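Local coordinates for hypothetical protein (Prochlorococcus marinus, PDB 2IT9), which is of unknown function but, as a member of a PC4-like family clan, may bind DNA, at residues 78-81 with 86-89; 12-15 with 21-24; 3-8 with 115-120; 50-55 with 66-71. One frame throughout, in Å; residues are numbered along the deposited sequence.

Contact 1: 78-81 with 86-89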
loop_
_atom_site.group_PDB
_atom_site.type_symbol
_atom_site.label_atom_id
_atom_site.label_comp_id
_atom_site.label_asym_id
_atom_site.label_seq_id
_atom_site.Cartn_x
_atom_site.Cartn_y
_atom_site.Cartn_z
ATOM N N ILE A 78 -8.917 -9.730 7.144
ATOM C CA ILE A 78 -9.237 -9.639 8.569
ATOM C C ILE A 78 -10.074 -8.415 8.812
ATOM O O ILE A 78 -9.625 -7.267 8.581
ATOM C CB ILE A 78 -7.955 -9.611 9.415
ATOM C CG1 ILE A 78 -7.066 -10.849 9.107
ATOM C CG2 ILE A 78 -8.286 -9.558 10.908
ATOM C CD1 ILE A 78 -5.651 -10.618 9.420
ATOM N N LEU A 79 -11.289 -8.647 9.284
ATOM C CA LEU A 79 -12.213 -7.593 9.599
ATOM C C LEU A 79 -12.248 -7.472 11.116
ATOM O O LEU A 79 -12.397 -8.478 11.833
ATOM C CB LEU A 79 -13.607 -7.929 9.065
ATOM C CG LEU A 79 -14.740 -6.965 9.389
ATOM C CD1 LEU A 79 -15.850 -7.091 8.350
ATOM C CD2 LEU A 79 -15.275 -7.132 10.803
ATOM N N ASN A 80 -12.100 -6.258 11.597
ATOM C CA ASN A 80 -12.205 -5.931 13.025
ATOM C C ASN A 80 -13.260 -4.833 13.194
ATOM O O ASN A 80 -13.191 -3.781 12.538
ATOM C CB ASN A 80 -10.888 -5.413 13.579
ATOM C CG ASN A 80 -9.982 -6.517 14.055
ATOM O OD1 ASN A 80 -10.158 -7.045 15.158
ATOM N ND2 ASN A 80 -8.965 -6.829 13.262
ATOM N N GLY A 81 -14.246 -5.060 14.032
ATOM C CA GLY A 81 -15.229 -4.000 14.220
ATOM C C GLY A 81 -16.041 -4.094 15.463
ATOM O O GLY A 81 -15.794 -4.936 16.303
ATOM N N TRP A 86 -16.261 -0.865 11.033
ATOM C CA TRP A 86 -15.230 -1.869 10.892
ATOM C C TRP A 86 -14.078 -1.495 9.993
ATOM O O TRP A 86 -14.264 -0.765 9.045
ATOM C CB TRP A 86 -15.831 -3.172 10.375
ATOM C CG TRP A 86 -16.593 -2.996 9.066
ATOM C CD1 TRP A 86 -17.842 -2.456 8.912
ATOM C CD2 TRP A 86 -16.174 -3.396 7.754
ATOM N NE1 TRP A 86 -18.191 -2.431 7.586
ATOM C CE2 TRP A 86 -17.206 -3.037 6.859
ATOM C CE3 TRP A 86 -15.019 -3.986 7.243
ATOM C CZ2 TRP A 86 -17.128 -3.270 5.495
ATOM C CZ3 TRP A 86 -14.941 -4.221 5.884
ATOM C CH2 TRP A 86 -15.999 -3.867 5.021
ATOM N N ASN A 87 -12.891 -2.053 10.280
ATOM C CA ASN A 87 -11.720 -1.839 9.434
ATOM C C ASN A 87 -11.383 -3.170 8.770
ATOM O O ASN A 87 -11.920 -4.243 9.127
ATOM C CB ASN A 87 -10.519 -1.254 10.199
ATOM C CG ASN A 87 -10.055 -2.136 11.327
ATOM O OD1 ASN A 87 -10.010 -3.345 11.202
ATOM N ND2 ASN A 87 -9.706 -1.520 12.438
ATOM N N LEU A 88 -10.494 -3.110 7.781
ATOM C CA LEU A 88 -10.166 -4.278 6.989
ATOM C C LEU A 88 -8.702 -4.321 6.616
ATOM O O LEU A 88 -8.178 -3.359 6.029
ATOM C CB LEU A 88 -11.002 -4.299 5.699
ATOM C CG LEU A 88 -10.824 -5.535 4.784
ATOM C CD1 LEU A 88 -11.389 -6.750 5.443
ATOM C CD2 LEU A 88 -11.497 -5.275 3.471
ATOM N N ARG A 89 -8.058 -5.431 6.986
ATOM C CA ARG A 89 -6.667 -5.698 6.652
ATOM C C ARG A 89 -6.671 -6.819 5.626
ATOM O O ARG A 89 -7.362 -7.818 5.810
ATOM C CB ARG A 89 -5.885 -6.106 7.879
ATOM C CG ARG A 89 -4.428 -6.295 7.585
ATOM C CD ARG A 89 -3.644 -6.677 8.820
ATOM N NE ARG A 89 -2.243 -6.924 8.473
ATOM C CZ ARG A 89 -1.443 -7.743 9.149
ATOM N NH1 ARG A 89 -1.888 -8.431 10.197
ATOM N NH2 ARG A 89 -0.185 -7.904 8.757
HETATM O O HOH W 1 -8.752 -5.599 10.636
#
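Leu79 CD1 sits 3.3 Å above the indole plane of Trp86, displaced toward the rim beside CE3, and the two side chains cross at about a right angle. Two more flat groups meet where the side chains of Asn80 and Asn87 lie side by side, pointing the same way, with their amide planes 64° apart. Both pairs belong to the antiparallel hairpin of strands 75-82 and 85-92. Its Leu79, Trp86 and Leu88 face meets helices 36-56 and 110-120; the Trp86 ring touches that of Tyr53, and Trp86 NE1 bonds to Asn112 OD1. Ile78, Asn80, Asn87 and Arg89 lie on the other face, Arg89 in a salt bridge with Glu103. Two hydrogen-bonded pairs tie the strands. The bond from Ile78 N to Arg89 O measures 2.8 Å and lies in the carbonyl plane, whereas Asn80 N reaches Asn87 O at 3.2 Å from 34° outside the Asn87 carbonyl plane. Gly81 faces Trp86 with CA atoms 4.0 Å apart, close enough that a CB on Gly81 would run into Trp86 CB. Asn87 holds CG between its backbone N and carbonyl carbon (chi1 60°), which brings OD1 to 3.3 Å from Asn80 CB. While Asn80 OD1 bonds to Thr67 OG1, a single water accepts from Asn80 ND2 at 2.9 Å and donates to both Ile78 O and Asn87 OD1.

Contact 2: 12-15 with 21-24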
loop_
_atom_site.group_PDB
_atom_site.type_symbol
_atom_site.label_atom_id
_atom_site.label_comp_id
_atom_site.label_asym_id
_atom_site.label_seq_id
_atom_site.Cartn_x
_atom_site.Cartn_y
_atom_site.Cartn_z
ATOM N N ILE A 12 -10.730 2.876 -6.458
ATOM C CA ILE A 12 -10.734 1.655 -7.237
ATOM C C ILE A 12 -10.735 2.085 -8.700
ATOM O O ILE A 12 -11.520 2.938 -9.068
ATOM C CB ILE A 12 -11.965 0.809 -6.993
ATOM C CG1 ILE A 12 -12.109 0.512 -5.507
ATOM C CG2 ILE A 12 -11.911 -0.463 -7.785
ATOM C CD1 ILE A 12 -13.241 -0.404 -5.263
ATOM N N ILE A 13 -9.848 1.508 -9.510
ATOM C CA ILE A 13 -9.741 1.896 -10.889
ATOM C C ILE A 13 -9.629 0.674 -11.785
ATOM O O ILE A 13 -8.870 -0.236 -11.477
ATOM C CB ILE A 13 -8.494 2.826 -11.205
ATOM C CG1 ILE A 13 -8.376 3.982 -10.215
ATOM C CG2 ILE A 13 -8.554 3.288 -12.747
ATOM C CD1 ILE A 13 -7.170 4.827 -10.350
ATOM N N PHE A 14 -10.430 0.640 -12.840
ATOM C CA PHE A 14 -10.316 -0.413 -13.843
ATOM C C PHE A 14 -9.842 0.249 -15.137
ATOM O O PHE A 14 -10.406 1.277 -15.568
ATOM C CB PHE A 14 -11.638 -1.126 -14.082
ATOM C CG PHE A 14 -11.588 -2.100 -15.224
ATOM C CD1 PHE A 14 -10.827 -3.265 -15.118
ATOM C CD2 PHE A 14 -12.299 -1.878 -16.400
ATOM C CE1 PHE A 14 -10.769 -4.169 -16.170
ATOM C CE2 PHE A 14 -12.245 -2.784 -17.443
ATOM C CZ PHE A 14 -11.480 -3.937 -17.317
ATOM N N ASP A 15 -8.818 -0.338 -15.758
ATOM C CA ASP A 15 -8.239 0.153 -17.001
ATOM C C ASP A 15 -8.321 -0.992 -18.025
ATOM O O ASP A 15 -7.550 -1.950 -17.964
ATOM C CB ASP A 15 -6.808 0.617 -16.770
ATOM C CG ASP A 15 -6.153 1.138 -18.029
ATOM O OD1 ASP A 15 -6.736 1.068 -19.131
ATOM O OD2 ASP A 15 -5.031 1.660 -17.919
ATOM N N PHE A 21 -2.652 -6.590 -15.157
ATOM C CA PHE A 21 -2.984 -5.878 -13.951
ATOM C C PHE A 21 -3.914 -4.712 -14.307
ATOM O O PHE A 21 -3.517 -3.553 -14.295
ATOM C CB PHE A 21 -1.681 -5.427 -13.297
ATOM C CG PHE A 21 -0.837 -6.572 -12.812
ATOM C CD1 PHE A 21 -1.279 -7.356 -11.744
ATOM C CD2 PHE A 21 0.395 -6.859 -13.408
ATOM C CE1 PHE A 21 -0.526 -8.422 -11.283
ATOM C CE2 PHE A 21 1.174 -7.929 -12.941
ATOM C CZ PHE A 21 0.711 -8.709 -11.894
ATOM N N SER A 22 -5.160 -5.069 -14.600
ATOM C CA SER A 22 -6.177 -4.136 -15.064
ATOM C C SER A 22 -6.994 -3.435 -13.966
ATOM O O SER A 22 -7.801 -2.563 -14.289
ATOM C CB SER A 22 -7.095 -4.868 -16.034
ATOM O OG SER A 22 -7.675 -5.981 -15.393
ATOM N N THR A 23 -6.807 -3.803 -12.700
ATOM C CA THR A 23 -7.491 -3.107 -11.571
ATOM C C THR A 23 -6.514 -2.518 -10.580
ATOM O O THR A 23 -5.439 -3.075 -10.357
ATOM C CB THR A 23 -8.454 -4.079 -10.837
ATOM O OG1 THR A 23 -9.465 -4.487 -11.750
ATOM C CG2 THR A 23 -9.118 -3.445 -9.649
ATOM N N LEU A 24 -6.837 -1.345 -10.063
ATOM C CA LEU A 24 -6.064 -0.774 -8.979
ATOM C C LEU A 24 -6.993 -0.560 -7.791
ATOM O O LEU A 24 -8.101 -0.083 -7.947
ATOM C CB LEU A 24 -5.415 0.519 -9.431
ATOM C CG LEU A 24 -4.770 1.398 -8.353
ATOM C CD1 LEU A 24 -3.701 2.258 -8.972
ATOM C CD2 LEU A 24 -5.769 2.251 -7.578
#
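Leu24 and Ile13 stand side by side and point the same way, with Leu24 CD2 4.0 Å from Ile13 CD1. Leu24 carries its CG opposite the backbone N (chi1 169°), while Ile13 turns CG1 back beside its own N, and the two branches meet as neighbours above a hydrogen-bonded pair. Under them the backbones exchange two bonds, Leu24 N to Ile13 O at 2.7 Å and Ile13 N to Leu24 O at 2.8 Å. Beyond the pair, this face continues onto Ala31 from Leu24 and onto Met2 and Lys4 from Ile13.

Ser22 joins chiefly through its backbone. Its carbonyl O takes the N-H of Asp15 at 2.9 Å, a nearly straight bond (169° at the hydrogen), and also receives a CA-H...O contact from Phe14 CA. Ser22 CB adds a 3.5 Å approach to Asp15 O. The Phe14 ring lies near Ser22 as well, but Phe14 was modelled in two conformers, so the details of that packing are uncertain. Ile12, Phe14 and Thr23 occupy the other face, where Trp39 and Lys36 of helix 36-56 lie against them. Just before Ser22, Phe21 packs on Leu97 of the second subunit. Strands 10-15 and 23-26 thus form a beta hairpin within an antiparallel meander, and Ser22 and Thr23, both opposite Leu34, make a classic beta bulge against strand 30-34, at the start of strand 23-26.

Contact 3: 3-8 with 115-120; sequences IKKEGP and VNAMRS
Lys5 NZ donates to a water at 2.8 Å, and that water in turn donates to the backbone O of Ser120 over 3.2 Å. This bridge, with a little apolar packing, is how segment 115-120 of the last helix meets strand 2-7, an outermost strand of the N-terminal antiparallel sheet. No direct hydrogen bond joins the two segments. The lysine chain runs extended from the strand as far as CE, then bends at its last torsion (chi4 -57°), and this bend turns the ammonium group toward the water. On the way CD rests 3.8 Å from the methyl CB of Ala117, and CE comes to 3.7 Å from Ser120 OG. With a serine in its place the aliphatic chain and the ammonium group are gone, which would probably leave the Ala117 methyl less covered on this side and the water without its lysine donor. Trp10 of the next strand touches both Lys5 and Ala117, so the alanine is packed from the sheet by more than one side chain, and Met121 also lies against Lys5. Farther round the helix, Val115 and Met118, the latter a selenomethionine in this crystal, pack on helix 36-56, Met118 touching Ile12 as well, and Arg119 makes a long, weak ion pair with Asp51. Ser120 turns its hydroxyl back to the preceding turn: OG lies between the backbone N and the carbonyl carbon (chi1 65°), and it donates to Asn116 O at 3.0 Å, from 23° outside that carbonyl plane.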
loop_
_atom_site.group_PDB
_atom_site.type_symbol
_atom_site.label_atom_id
_atom_site.label_comp_id
_atom_site.label_asym_id
_atom_site.label_seq_id
_atom_site.Cartn_x
_atom_site.Cartn_y
_atom_site.Cartn_z
ATOM N N ILE A 3 -12.607 3.140 -15.695
ATOM C CA ILE A 3 -13.720 3.323 -14.752
ATOM C C ILE A 3 -13.053 3.556 -13.405
ATOM O O ILE A 3 -12.346 2.703 -12.897
ATOM C CB ILE A 3 -14.679 2.110 -14.686
ATOM C CG1 ILE A 3 -15.301 1.857 -16.038
ATOM C CG2 ILE A 3 -15.732 2.370 -13.601
ATOM C CD1 ILE A 3 -16.089 0.581 -16.151
ATOM N N LYS A 4 -13.278 4.724 -12.805
ATOM C CA LYS A 4 -12.713 5.013 -11.506
ATOM C C LYS A 4 -13.799 5.474 -10.532
ATOM O O LYS A 4 -14.738 6.176 -10.939
ATOM C CB LYS A 4 -11.693 6.115 -11.625
ATOM C CG LYS A 4 -11.157 6.605 -10.321
ATOM C CD LYS A 4 -10.084 7.655 -10.562
ATOM C CE LYS A 4 -9.568 8.161 -9.242
ATOM N NZ LYS A 4 -8.613 9.261 -9.481
ATOM N N LYS A 5 -13.616 5.082 -9.291
ATOM C CA LYS A 5 -14.462 5.487 -8.206
ATOM C C LYS A 5 -13.522 5.875 -7.079
ATOM O O LYS A 5 -12.593 5.155 -6.807
ATOM C CB LYS A 5 -15.360 4.337 -7.758
ATOM C CG LYS A 5 -16.421 3.962 -8.840
ATOM C CD LYS A 5 -17.432 2.981 -8.304
ATOM C CE LYS A 5 -18.368 2.528 -9.374
ATOM N NZ LYS A 5 -19.067 3.675 -10.003
ATOM N N GLU A 6 -13.831 6.970 -6.391
ATOM C CA GLU A 6 -12.939 7.498 -5.387
ATOM C C GLU A 6 -13.683 8.299 -4.334
ATOM O O GLU A 6 -14.738 8.839 -4.578
ATOM C CB GLU A 6 -11.980 8.430 -6.159
ATOM C CG GLU A 6 -10.996 9.177 -5.359
ATOM C CD GLU A 6 -9.928 9.848 -6.236
ATOM O OE1 GLU A 6 -10.288 10.616 -7.170
ATOM O OE2 GLU A 6 -8.730 9.590 -5.949
ATOM N N GLY A 7 -13.109 8.368 -3.152
ATOM C CA GLY A 7 -13.627 9.187 -2.092
ATOM C C GLY A 7 -12.535 9.352 -1.057
ATOM O O GLY A 7 -11.421 8.811 -1.221
ATOM N N PRO A 8 -12.830 10.109 0.011
ATOM C CA PRO A 8 -11.856 10.268 1.092
ATOM C C PRO A 8 -11.334 8.933 1.608
ATOM O O PRO A 8 -12.110 8.095 2.086
ATOM C CB PRO A 8 -12.647 11.052 2.152
ATOM C CG PRO A 8 -13.630 11.856 1.324
ATOM C CD PRO A 8 -14.050 10.901 0.252
ATOM N N VAL A 115 -16.855 -0.889 -0.091
ATOM C CA VAL A 115 -17.789 -1.987 -0.358
ATOM C C VAL A 115 -18.825 -1.548 -1.353
ATOM O O VAL A 115 -19.104 -2.265 -2.316
ATOM C CB VAL A 115 -18.438 -2.531 0.957
ATOM C CG1 VAL A 115 -19.648 -3.385 0.655
ATOM C CG2 VAL A 115 -17.391 -3.331 1.751
ATOM N N ASN A 116 -19.421 -0.383 -1.116
ATOM C CA ASN A 116 -20.410 0.143 -2.031
ATOM C C ASN A 116 -19.875 0.259 -3.463
ATOM O O ASN A 116 -20.606 -0.061 -4.424
ATOM C CB ASN A 116 -20.945 1.485 -1.509
ATOM C CG ASN A 116 -21.838 1.323 -0.260
ATOM O OD1 ASN A 116 -22.343 0.225 0.035
ATOM N ND2 ASN A 116 -22.066 2.430 0.451
ATOM N N ALA A 117 -18.618 0.707 -3.602
ATOM C CA ALA A 117 -17.972 0.838 -4.931
ATOM C C ALA A 117 -17.757 -0.532 -5.551
ATOM O O ALA A 117 -17.952 -0.695 -6.735
ATOM C CB ALA A 117 -16.631 1.579 -4.824
HETATM N N MSE A 118 -17.315 -1.511 -4.764
HETATM C CA MSE A 118 -17.103 -2.866 -5.262
HETATM C C MSE A 118 -18.364 -3.441 -5.803
HETATM O O MSE A 118 -18.345 -4.051 -6.875
HETATM C CB MSE A 118 -16.582 -3.788 -4.153
HETATM C CG MSE A 118 -15.189 -3.494 -3.795
HETATM SE SE MSE A 118 -14.581 -4.682 -2.377
HETATM C CE MSE A 118 -12.747 -4.236 -2.424
ATOM N N ARG A 119 -19.459 -3.266 -5.069
ATOM C CA ARG A 119 -20.746 -3.791 -5.501
ATOM C C ARG A 119 -21.297 -3.172 -6.794
ATOM O O ARG A 119 -22.064 -3.819 -7.501
ATOM C CB ARG A 119 -21.800 -3.568 -4.417
ATOM C CG ARG A 119 -21.641 -4.372 -3.157
ATOM C CD ARG A 119 -22.947 -4.316 -2.316
ATOM N NE ARG A 119 -22.875 -5.206 -1.149
ATOM C CZ ARG A 119 -22.793 -4.839 0.137
ATOM N NH1 ARG A 119 -22.818 -3.555 0.503
ATOM N NH2 ARG A 119 -22.730 -5.786 1.086
ATOM N N SER A 120 -20.935 -1.927 -7.088
ATOM C CA SER A 120 -21.476 -1.221 -8.233
ATOM C C SER A 120 -20.510 -0.926 -9.372
ATOM O O SER A 120 -20.853 -0.121 -10.231
ATOM C CB SER A 120 -22.014 0.121 -7.745
ATOM O OG SER A 120 -20.947 0.919 -7.267
HETATM O O HOH W 2 -21.386 2.792 -11.334
#

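Contact 4: 50-55 with 66-71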
loop_
_atom_site.group_PDB
_atom_site.type_symbol
_atom_site.label_atom_id
_atom_site.label_comp_id
_atom_site.label_asym_id
_atom_site.label_seq_id
_atom_site.Cartn_x
_atom_site.Cartn_y
_atom_site.Cartn_z
ATOM N N CYS A 50 -18.316 -8.674 4.913
ATOM C CA CYS A 50 -19.241 -7.564 5.145
ATOM C C CYS A 50 -20.629 -8.089 5.529
ATOM O O CYS A 50 -21.174 -7.697 6.583
ATOM C CB CYS A 50 -19.260 -6.564 3.939
ATOM S SG CYS A 50 -20.360 -5.156 4.274
ATOM N N ASP A 51 -21.182 -9.040 4.779
ATOM C CA ASP A 51 -22.499 -9.558 5.088
ATOM C C ASP A 51 -22.541 -10.211 6.463
ATOM O O ASP A 51 -23.503 -10.023 7.217
ATOM C CB ASP A 51 -22.969 -10.586 4.033
ATOM C CG ASP A 51 -23.294 -9.946 2.665
ATOM O OD1 ASP A 51 -23.301 -8.688 2.518
ATOM O OD2 ASP A 51 -23.530 -10.728 1.723
ATOM N N GLN A 52 -21.519 -11.005 6.777
ATOM C CA GLN A 52 -21.470 -11.662 8.077
ATOM C C GLN A 52 -21.387 -10.667 9.228
ATOM O O GLN A 52 -22.061 -10.837 10.253
ATOM C CB GLN A 52 -20.288 -12.567 8.166
ATOM C CG GLN A 52 -20.356 -13.396 9.391
ATOM C CD GLN A 52 -19.226 -14.332 9.476
ATOM O OE1 GLN A 52 -18.202 -14.134 8.804
ATOM N NE2 GLN A 52 -19.405 -15.412 10.265
ATOM N N TYR A 53 -20.536 -9.654 9.067
ATOM C CA TYR A 53 -20.433 -8.603 10.045
ATOM C C TYR A 53 -21.786 -7.927 10.263
ATOM O O TYR A 53 -22.198 -7.729 11.405
ATOM C CB TYR A 53 -19.391 -7.578 9.636
ATOM C CG TYR A 53 -19.545 -6.249 10.358
ATOM C CD1 TYR A 53 -19.085 -6.077 11.656
ATOM C CD2 TYR A 53 -20.193 -5.183 9.754
ATOM C CE1 TYR A 53 -19.253 -4.852 12.333
ATOM C CE2 TYR A 53 -20.349 -3.967 10.408
ATOM C CZ TYR A 53 -19.899 -3.800 11.698
ATOM O OH TYR A 53 -20.094 -2.569 12.334
ATOM N N LYS A 54 -22.481 -7.572 9.181
ATOM C CA LYS A 54 -23.790 -6.903 9.280
ATOM C C LYS A 54 -24.769 -7.713 10.135
ATOM O O LYS A 54 -25.615 -7.141 10.850
ATOM C CB LYS A 54 -24.384 -6.635 7.879
ATOM C CG LYS A 54 -23.600 -5.634 6.988
ATOM C CD LYS A 54 -23.671 -4.189 7.488
ATOM C CE LYS A 54 -22.957 -3.194 6.550
ATOM N NZ LYS A 54 -21.464 -3.320 6.504
ATOM N N LEU A 55 -24.675 -9.049 10.076
ATOM C CA LEU A 55 -25.557 -9.880 10.896
ATOM C C LEU A 55 -25.138 -9.823 12.374
ATOM O O LEU A 55 -25.958 -9.549 13.271
ATOM C CB LEU A 55 -25.523 -11.346 10.450
ATOM C CG LEU A 55 -26.081 -11.706 9.068
ATOM C CD1 LEU A 55 -25.955 -13.222 8.871
ATOM C CD2 LEU A 55 -27.535 -11.244 8.890
ATOM N N ILE A 66 -15.854 -7.621 17.366
ATOM C CA ILE A 66 -15.757 -8.858 16.621
ATOM C C ILE A 66 -14.582 -8.776 15.701
ATOM O O ILE A 66 -14.218 -7.688 15.188
ATOM C CB ILE A 66 -17.053 -9.138 15.788
ATOM C CG1 ILE A 66 -17.037 -10.546 15.176
ATOM C CG2 ILE A 66 -17.256 -8.101 14.700
ATOM C CD1 ILE A 66 -17.072 -11.649 16.189
ATOM N N THR A 67 -13.967 -9.923 15.521
ATOM C CA THR A 67 -12.887 -10.112 14.550
ATOM C C THR A 67 -13.325 -11.308 13.667
ATOM O O THR A 67 -13.737 -12.373 14.186
ATOM C CB THR A 67 -11.532 -10.458 15.248
ATOM O OG1 THR A 67 -11.205 -9.435 16.193
ATOM C CG2 THR A 67 -10.384 -10.611 14.203
ATOM N N LEU A 68 -13.245 -11.123 12.348
ATOM C CA LEU A 68 -13.636 -12.168 11.403
ATOM C C LEU A 68 -12.494 -12.293 10.436
ATOM O O LEU A 68 -12.103 -11.303 9.834
ATOM C CB LEU A 68 -14.894 -11.741 10.615
ATOM C CG LEU A 68 -16.181 -11.456 11.400
ATOM C CD1 LEU A 68 -17.239 -10.918 10.468
ATOM C CD2 LEU A 68 -16.639 -12.741 12.077
ATOM N N GLU A 69 -11.970 -13.498 10.263
ATOM C CA GLU A 69 -10.857 -13.704 9.331
ATOM C C GLU A 69 -11.314 -14.716 8.289
ATOM O O GLU A 69 -11.856 -15.778 8.631
ATOM C CB GLU A 69 -9.632 -14.250 10.084
ATOM C CG GLU A 69 -8.459 -14.544 9.228
ATOM C CD GLU A 69 -7.310 -15.119 10.021
ATOM O OE1 GLU A 69 -6.836 -14.429 10.944
ATOM O OE2 GLU A 69 -6.860 -16.235 9.683
ATOM N N LEU A 70 -11.006 -14.434 7.026
ATOM C CA LEU A 70 -11.366 -15.321 5.939
ATOM C C LEU A 70 -10.214 -15.383 4.951
ATOM O O LEU A 70 -9.778 -14.367 4.435
ATOM C CB LEU A 70 -12.606 -14.787 5.209
ATOM C CG LEU A 70 -12.973 -15.474 3.889
ATOM C CD1 LEU A 70 -13.224 -16.954 4.061
ATOM C CD2 LEU A 70 -14.249 -14.792 3.283
ATOM N N GLU A 71 -9.745 -16.584 4.703
ATOM C CA GLU A 71 -8.730 -16.824 3.690
ATOM C C GLU A 71 -9.270 -17.666 2.549
ATOM O O GLU A 71 -9.692 -18.790 2.710
ATOM C CB GLU A 71 -7.505 -17.560 4.235
ATOM C CG GLU A 71 -6.462 -17.806 3.113
ATOM C CD GLU A 71 -5.155 -18.462 3.552
ATOM O OE1 GLU A 71 -5.174 -19.446 4.327
ATOM O OE2 GLU A 71 -4.098 -18.035 3.026
#
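Leu68 lays both methyls against the amide end of Gln52, CD1 coming to 3.7 Å from OE1 and CD2 to 4.0 Å from CD. The glutamine runs extended beyond CG across the leucine, so its aliphatic part shares the contact: CG is 4.1 Å from Leu68 CD1. The same CD1 also reaches the start of the next residue, 3.8 Å from Tyr53 N and near Tyr53 CB. Leu68 sets CG opposite its carbonyl carbon (chi1 -61°), aiming this branch into the helix surface. Here helix 36-56 packs on one face of the antiparallel sheet, over an outermost strand, 65-72, and the axes of segments 50-55 and 66-71 run roughly antiparallel, at 157°, with a closest approach of 9.9 Å. One methyl from the strand, Ile66 CG2, meets the Tyr53 ring at its edge, near the plane, 4.1 Å from CD1. At the far end of that ring the hydroxyl bonds to Asp82 O. Were Leu68 an alanine, the loss of both methyls would probably open a gap beneath Gln52 and Tyr53 and let the glutamine end turn more freely. Leu49, one helical turn before Tyr53, packs on Leu68 too, next to Leu70.

Contacts 1 and 4 lie on the same side of the chain's centre, their own centres about 8 Å apart, and share the sheet in which strands 65-72 and 75-82 are neighbours. Contacts 2 and 3, centres about 12 Å apart, share the N-terminal sheet through strands 2-7 and 10-15. Contact 2 comes first along the chain, then contact 4, then contact 1, while contact 3 spans all three by joining the first strand to the last helix. From that helix Val115 packs on Trp86 of contact 1, while Met118 reaches Ile12 of contact 2. Contacts 1 and 2 do not touch, with centres about 23 Å apart. Helix 36-56 touches strands of both sheets, which ties them into one domain.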